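Side-chain contacts in SidF, inhibitor of growth family, member 3 (Legionella pneumophila subsp. pneumophila, PDB 4FYE), which is a phosphoinositide phosphatase that probably removes a phosphate from the inositol ring of membrane phosphoinositides: residues K133-S136 against A137-D140; G653-L656 against A657-I660; V661-A664 against L665-M669. The protein carries 1 engineered substitution. All coordinates share one frame; numbering follows the deposited sequence.

Interaction 1: residues K133-S136 against A137-D140; sequences KKSS and ANKD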
loop_
_atom_site.group_PDB
_atom_site.type_symbol
_atom_site.label_atom_id
_atom_site.label_comp_id
_atom_site.label_asym_id
_atom_site.label_seq_id
_atom_site.Cartn_x
_atom_site.Cartn_y
_atom_site.Cartn_z
ATOM N N LYS A 133 -22.276 -17.168 2.267
ATOM C CA LYS A 133 -21.314 -18.208 2.632
ATOM C C LYS A 133 -22.143 -19.327 3.161
ATOM O O LYS A 133 -21.652 -20.473 3.432
ATOM C CB LYS A 133 -20.435 -17.795 3.787
ATOM C CG LYS A 133 -19.663 -16.499 3.712
ATOM C CD LYS A 133 -18.883 -16.420 5.011
ATOM C CE LYS A 133 -19.803 -15.962 6.130
ATOM N NZ LYS A 133 -19.475 -14.563 6.518
ATOM N N LYS A 134 -23.397 -18.989 3.402
ATOM C CA LYS A 134 -24.349 -20.005 3.870
ATOM C C LYS A 134 -25.178 -20.709 2.788
ATOM O O LYS A 134 -26.047 -21.488 3.127
ATOM C CB LYS A 134 -25.261 -19.424 4.956
ATOM C CG LYS A 134 -24.494 -18.888 6.162
ATOM C CD LYS A 134 -25.087 -19.403 7.467
ATOM C CE LYS A 134 -25.927 -18.353 8.196
ATOM N NZ LYS A 134 -25.105 -17.390 8.990
ATOM N N SER A 135 -24.912 -20.467 1.502
ATOM C CA SER A 135 -25.579 -21.279 0.418
ATOM C C SER A 135 -25.239 -22.750 0.570
ATOM O O SER A 135 -24.190 -23.097 1.157
ATOM C CB SER A 135 -25.127 -20.794 -0.970
ATOM O OG SER A 135 -23.823 -21.294 -1.296
ATOM N N SER A 136 -26.056 -23.656 0.066
ATOM C CA SER A 136 -25.645 -25.054 0.185
ATOM C C SER A 136 -24.299 -25.302 -0.564
ATOM O O SER A 136 -23.478 -26.145 -0.157
ATOM C CB SER A 136 -26.724 -26.048 -0.267
ATOM O OG SER A 136 -27.128 -25.738 -1.589
ATOM N N ALA A 137 -24.071 -24.567 -1.642
ATOM C CA ALA A 137 -22.852 -24.764 -2.411
ATOM C C ALA A 137 -21.583 -24.279 -1.657
ATOM O O ALA A 137 -20.565 -24.982 -1.651
ATOM C CB ALA A 137 -22.979 -24.187 -3.821
ATOM N N ASN A 138 -21.687 -23.149 -0.970
ATOM C CA ASN A 138 -20.555 -22.688 -0.154
ATOM C C ASN A 138 -20.321 -23.534 1.136
ATOM O O ASN A 138 -19.220 -23.681 1.591
ATOM C CB ASN A 138 -20.649 -21.180 0.126
ATOM C CG ASN A 138 -20.348 -20.295 -1.123
ATOM O OD1 ASN A 138 -20.917 -19.217 -1.293
ATOM N ND2 ASN A 138 -19.315 -20.641 -1.846
ATOM N N LYS A 139 -21.363 -24.138 1.670
ATOM C CA LYS A 139 -21.273 -25.003 2.826
ATOM C C LYS A 139 -20.513 -26.252 2.463
ATOM O O LYS A 139 -19.695 -26.769 3.267
ATOM C CB LYS A 139 -22.678 -25.432 3.279
ATOM C CG LYS A 139 -23.288 -24.458 4.295
ATOM C CD LYS A 139 -24.303 -25.173 5.179
ATOM C CE LYS A 139 -25.718 -24.758 4.885
ATOM N NZ LYS A 139 -26.671 -25.885 5.136
ATOM N N ASP A 140 -20.766 -26.725 1.248
ATOM C CA ASP A 140 -19.973 -27.815 0.695
ATOM C C ASP A 140 -18.509 -27.448 0.471
ATOM O O ASP A 140 -17.592 -28.209 0.861
ATOM C CB ASP A 140 -20.613 -28.296 -0.591
ATOM C CG ASP A 140 -21.877 -29.086 -0.328
ATOM O OD1 ASP A 140 -22.039 -29.554 0.836
ATOM O OD2 ASP A 140 -22.703 -29.242 -1.268
#
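The carboxylate of Asp140 lies with one face against the carbonyl oxygen of Ser136, joining residues 137-140 to 133-136; Ser136 O stands over Asp140 CG at 3.4 Å. This is contact between two groups of acceptors, and the bond to Ser136 O comes from the backbone, Asp140 N at 3.1 Å. The amide of Asn138 is met differently: Ser135 OG comes in obliquely above its plane, off to one side, 3.6 Å from Asn138 CG, while Lys133 O packs on Asn138 CB. Ala127, Asn730 and Leu732 also touch Asn138, which is buried. At the Asp140 carboxylate, Lys124 supplies a weak, long ion pair.

The hydroxyl of Ser135 caps the backbone amide of Asn138. With chi1 at 78° its OG stands between the backbone N and the carbonyl carbon, turned forward over the first turn, and it accepts from Asn138 N at 2.8 Å in a nearly straight bond (165°). Ser135 O accepts separately from Lys139 N at 3.1 Å. Lys139 brings its CB and CG up to that same carbonyl, and the bent chain then carries Lys139 CE to 3.7 Å from Lys134 O.

Serine before the first turn, its hydroxyl bonded to the amide three residues on, is the classic N-cap, here opening helix 136-163 at the protein surface.

Interaction 2: residues G653-L656 against A657-I660; sequences GQRL and AQKI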
loop_
_atom_site.group_PDB
_atom_site.type_symbol
_atom_site.label_atom_id
_atom_site.label_comp_id
_atom_site.label_asym_id
_atom_site.label_seq_id
_atom_site.Cartn_x
_atom_site.Cartn_y
_atom_site.Cartn_z
ATOM N N GLY A 653 -4.981 -3.694 4.870
ATOM C CA GLY A 653 -4.416 -2.719 3.901
ATOM C C GLY A 653 -4.861 -2.972 2.485
ATOM O O GLY A 653 -5.157 -2.028 1.728
ATOM N N GLN A 654 -4.934 -4.241 2.103
ATOM C CA GLN A 654 -5.504 -4.610 0.794
ATOM C C GLN A 654 -6.953 -4.145 0.600
ATOM O O GLN A 654 -7.362 -3.772 -0.530
ATOM C CB GLN A 654 -5.534 -6.152 0.609
ATOM C CG GLN A 654 -4.170 -6.763 0.383
ATOM C CD GLN A 654 -3.405 -5.941 -0.626
ATOM O OE1 GLN A 654 -3.732 -5.919 -1.798
ATOM N NE2 GLN A 654 -2.414 -5.214 -0.154
ATOM N N ARG A 655 -7.745 -4.242 1.657
ATOM C CA ARG A 655 -9.113 -3.814 1.554
ATOM C C ARG A 655 -9.207 -2.266 1.444
ATOM O O ARG A 655 -10.072 -1.737 0.744
ATOM C CB ARG A 655 -9.982 -4.275 2.728
ATOM C CG ARG A 655 -10.030 -5.735 3.181
ATOM C CD ARG A 655 -10.232 -6.965 2.250
ATOM N NE ARG A 655 -11.286 -6.953 1.320
ATOM C CZ ARG A 655 -12.173 -7.938 1.054
ATOM N NH1 ARG A 655 -12.220 -9.087 1.687
ATOM N NH2 ARG A 655 -13.071 -7.741 0.075
ATOM N N LEU A 656 -8.328 -1.535 2.137
ATOM C CA LEU A 656 -8.286 -0.131 1.932
ATOM C C LEU A 656 -7.843 0.117 0.455
ATOM O O LEU A 656 -8.463 0.960 -0.235
ATOM C CB LEU A 656 -7.338 0.524 2.941
ATOM C CG LEU A 656 -7.251 2.027 2.730
ATOM C CD1 LEU A 656 -8.557 2.857 2.991
ATOM C CD2 LEU A 656 -6.092 2.469 3.567
ATOM N N ALA A 657 -6.815 -0.600 -0.041
ATOM C CA ALA A 657 -6.390 -0.384 -1.452
ATOM C C ALA A 657 -7.546 -0.640 -2.433
ATOM O O ALA A 657 -7.686 0.074 -3.458
ATOM C CB ALA A 657 -5.150 -1.220 -1.811
ATOM N N GLN A 658 -8.423 -1.599 -2.090
ATOM C CA GLN A 658 -9.574 -1.946 -2.924
ATOM C C GLN A 658 -10.570 -0.785 -2.959
ATOM O O GLN A 658 -11.140 -0.465 -3.999
ATOM C CB GLN A 658 -10.307 -3.187 -2.342
ATOM C CG GLN A 658 -11.731 -3.406 -2.906
ATOM C CD GLN A 658 -12.520 -4.690 -2.404
ATOM O OE1 GLN A 658 -13.717 -4.863 -2.750
ATOM N NE2 GLN A 658 -11.906 -5.536 -1.605
ATOM N N LYS A 659 -10.842 -0.186 -1.808
ATOM C CA LYS A 659 -11.711 0.987 -1.749
ATOM C C LYS A 659 -11.111 2.148 -2.570
ATOM O O LYS A 659 -11.814 2.834 -3.323
ATOM C CB LYS A 659 -11.870 1.358 -0.266
ATOM C CG LYS A 659 -13.260 1.213 0.313
ATOM C CD LYS A 659 -13.792 -0.174 0.380
ATOM C CE LYS A 659 -15.192 -0.227 1.024
ATOM N NZ LYS A 659 -16.394 -0.226 0.089
ATOM N N ILE A 660 -9.800 2.365 -2.510
ATOM C CA ILE A 660 -9.251 3.561 -3.179
ATOM C C ILE A 660 -9.183 3.302 -4.667
ATOM O O ILE A 660 -9.513 4.190 -5.458
ATOM C CB ILE A 660 -7.825 3.840 -2.679
ATOM C CG1 ILE A 660 -7.883 4.302 -1.231
ATOM C CG2 ILE A 660 -7.132 4.871 -3.537
ATOM C CD1 ILE A 660 -6.629 3.945 -0.467
#
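From Gly653 to Ile660 the backbone runs as continuous alpha-helix, and each carbonyl of residues 653-656 is taken by the amide four residues on, beginning with Ala657 N to Gly653 O at 2.8 Å. The bond from Gln658 N to Gln654 O is the most bent of the four, with an N-H...O angle of 140°.

One turn apart, Arg655 and Gln658 run side by side in the same direction. Arg655 folds at chi2 and chi3, which lays its guanidinium next to the extended Gln658, the amide at the guanidinium edge and the two planes only 21° apart. The charge of Arg655 is met by a salt bridge to Asp729, and Phe727 forms cation-pi contacts with both Arg655 and Lys659. Lys659 hands its NZ to Asn726 O. Leu656 and Ile660 form the apolar side-chain pair of this turn, crossing at a slant with Leu656 CG 3.8 Å from Ile660 CD1.

The connection from strand 641-645 to helix 652-668 is consistent with the P-loop of a cysteine-type phosphatase, with the helix N-terminus behind it and Gly653 N bonded to Ser646 OG. A phosphate ion, probably from the crystallisation liquor though it may mark a pocket, lies about 6 Å from the side-chain position of Gly653. Leu656 and Ile660 rest on helix 626-637 and strand 641-645; Gln654 and Arg655 lean on helix 701-712.

Interaction 3: residues V661-A664 against L665-M669; sequences VGNA and LWTAM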
loop_
_atom_site.group_PDB
_atom_site.type_symbol
_atom_site.label_atom_id
_atom_site.label_comp_id
_atom_site.label_asym_id
_atom_site.label_seq_id
_atom_site.Cartn_x
_atom_site.Cartn_y
_atom_site.Cartn_z
ATOM N N VAL A 661 -8.746 2.097 -5.078
ATOM C CA VAL A 661 -8.560 1.869 -6.492
ATOM C C VAL A 661 -9.952 1.836 -7.105
ATOM O O VAL A 661 -10.148 2.387 -8.169
ATOM C CB VAL A 661 -7.847 0.540 -6.859
ATOM C CG1 VAL A 661 -7.268 0.641 -8.231
ATOM C CG2 VAL A 661 -6.686 0.291 -5.975
ATOM N N GLY A 662 -10.925 1.218 -6.429
ATOM C CA GLY A 662 -12.254 1.042 -7.023
ATOM C C GLY A 662 -12.874 2.432 -7.178
ATOM O O GLY A 662 -13.556 2.748 -8.163
ATOM N N ASN A 663 -12.619 3.298 -6.211
ATOM C CA ASN A 663 -13.189 4.602 -6.279
ATOM C C ASN A 663 -12.521 5.410 -7.343
ATOM O O ASN A 663 -13.189 6.215 -8.009
ATOM C CB ASN A 663 -13.087 5.348 -4.939
ATOM C CG ASN A 663 -13.517 6.780 -5.082
ATOM O OD1 ASN A 663 -14.712 7.087 -5.063
ATOM N ND2 ASN A 663 -12.559 7.653 -5.338
ATOM N N ALA A 664 -11.205 5.233 -7.499
ATOM C CA ALA A 664 -10.488 5.915 -8.620
ATOM C C ALA A 664 -11.043 5.495 -10.014
ATOM O O ALA A 664 -11.255 6.347 -10.922
ATOM C CB ALA A 664 -8.999 5.598 -8.543
ATOM N N LEU A 665 -11.280 4.185 -10.192
ATOM C CA LEU A 665 -11.755 3.722 -11.474
ATOM C C LEU A 665 -13.213 4.158 -11.733
ATOM O O LEU A 665 -13.579 4.573 -12.810
ATOM C CB LEU A 665 -11.603 2.234 -11.569
ATOM C CG LEU A 665 -10.162 1.755 -11.804
ATOM C CD1 LEU A 665 -10.242 0.274 -11.577
ATOM C CD2 LEU A 665 -9.627 2.038 -13.226
ATOM N N TRP A 666 -14.047 4.056 -10.731
ATOM C CA TRP A 666 -15.395 4.449 -10.901
ATOM C C TRP A 666 -15.467 5.918 -11.310
ATOM O O TRP A 666 -16.193 6.293 -12.216
ATOM C CB TRP A 666 -16.125 4.199 -9.588
ATOM C CG TRP A 666 -17.541 4.642 -9.681
ATOM C CD1 TRP A 666 -18.090 5.851 -9.268
ATOM C CD2 TRP A 666 -18.613 3.905 -10.285
ATOM N NE1 TRP A 666 -19.418 5.898 -9.522
ATOM C CE2 TRP A 666 -19.799 4.776 -10.202
ATOM C CE3 TRP A 666 -18.698 2.695 -10.959
ATOM C CZ2 TRP A 666 -21.045 4.386 -10.717
ATOM C CZ3 TRP A 666 -19.942 2.317 -11.487
ATOM C CH2 TRP A 666 -21.090 3.133 -11.357
ATOM N N THR A 667 -14.683 6.771 -10.679
ATOM C CA THR A 667 -14.791 8.218 -10.909
ATOM C C THR A 667 -14.188 8.607 -12.221
ATOM O O THR A 667 -14.747 9.412 -12.967
ATOM C CB THR A 667 -14.069 8.965 -9.786
ATOM O OG1 THR A 667 -14.596 8.474 -8.542
ATOM C CG2 THR A 667 -14.303 10.457 -9.872
ATOM N N ALA A 668 -13.035 8.040 -12.535
ATOM C CA ALA A 668 -12.449 8.359 -13.827
ATOM C C ALA A 668 -13.341 7.991 -15.020
ATOM O O ALA A 668 -13.266 8.649 -16.047
ATOM C CB ALA A 668 -11.087 7.730 -13.955
ATOM N N MET A 669 -14.180 6.959 -14.905
ATOM C CA MET A 669 -15.009 6.564 -16.038
ATOM C C MET A 669 -16.434 7.214 -16.109
ATOM O O MET A 669 -17.284 6.814 -16.944
ATOM C CB MET A 669 -15.108 5.070 -16.034
ATOM C CG MET A 669 -13.743 4.396 -16.051
ATOM S SD MET A 669 -14.077 2.621 -16.038
ATOM C CE MET A 669 -15.177 2.482 -17.461
#
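Thr667 reaches back one turn to Asn663 and holds its carbonyl twice. Thr667 OG1 donates to Asn663 O at 2.7 Å, and Thr667 N donates to the same oxygen at 3.1 Å, so one acceptor serves both the helix backbone and a side chain. The hydroxyl gets there because chi1 of -53° sets OG1 anti to the carbonyl carbon, beside its own backbone N and facing the preceding turn; CG2 is left anti to N. A buried hydroxyl is thereby satisfied within the helix.

The Asn663 amide lies nearby, its OD1 3.7 Å from Thr667 OG1, and is steadied by a bond from its ND2 to the hydroxyl of Tyr605. Tyr675 touches both Asn663 and Thr667. Further round the helix, Trp666 N bonds Gly662 O at 2.9 Å while Trp666 CB presses on that oxygen at 3.3 Å; chi1 of 178° puts Trp666 CG anti to the backbone N, and the indole leads away from 661-664 toward helix 692-699. Val661 and Leu665 meet more loosely, CG1 of Val661 being 4.5 Å from CD1 of Leu665.

Met669 is where the helical backbone stops. On the way there, Val661 packs on strand 247-254, Ala664, Leu665 and Ala668 pack on the neighbouring strand 260-268, and the Trp666 indole lies against helix 692-699, so the C-terminal half of helix 652-668 is wedged between sheet and helix.

Interactions 2 and 3 share helix 652-668: interaction 2 covers its N-terminal half, interaction 3 picks up at the next residue and runs to its end, their centres 13 Å apart. Interaction 1 comes much earlier in the chain, its centre 26 Å from that of interaction 2 and 32 Å from that of interaction 3, and touches neither. Helix 652-668, close to the centre of the chain at its N-terminal half, packs on strand 641-645 of the four-stranded sheet at one end and on strands 247-254 and 260-268 of the six-stranded sheet at the other. Interaction 2 thus lies next to the probable phosphate-binding loop, while interaction 1 marks the start of helix 136-163 at the periphery.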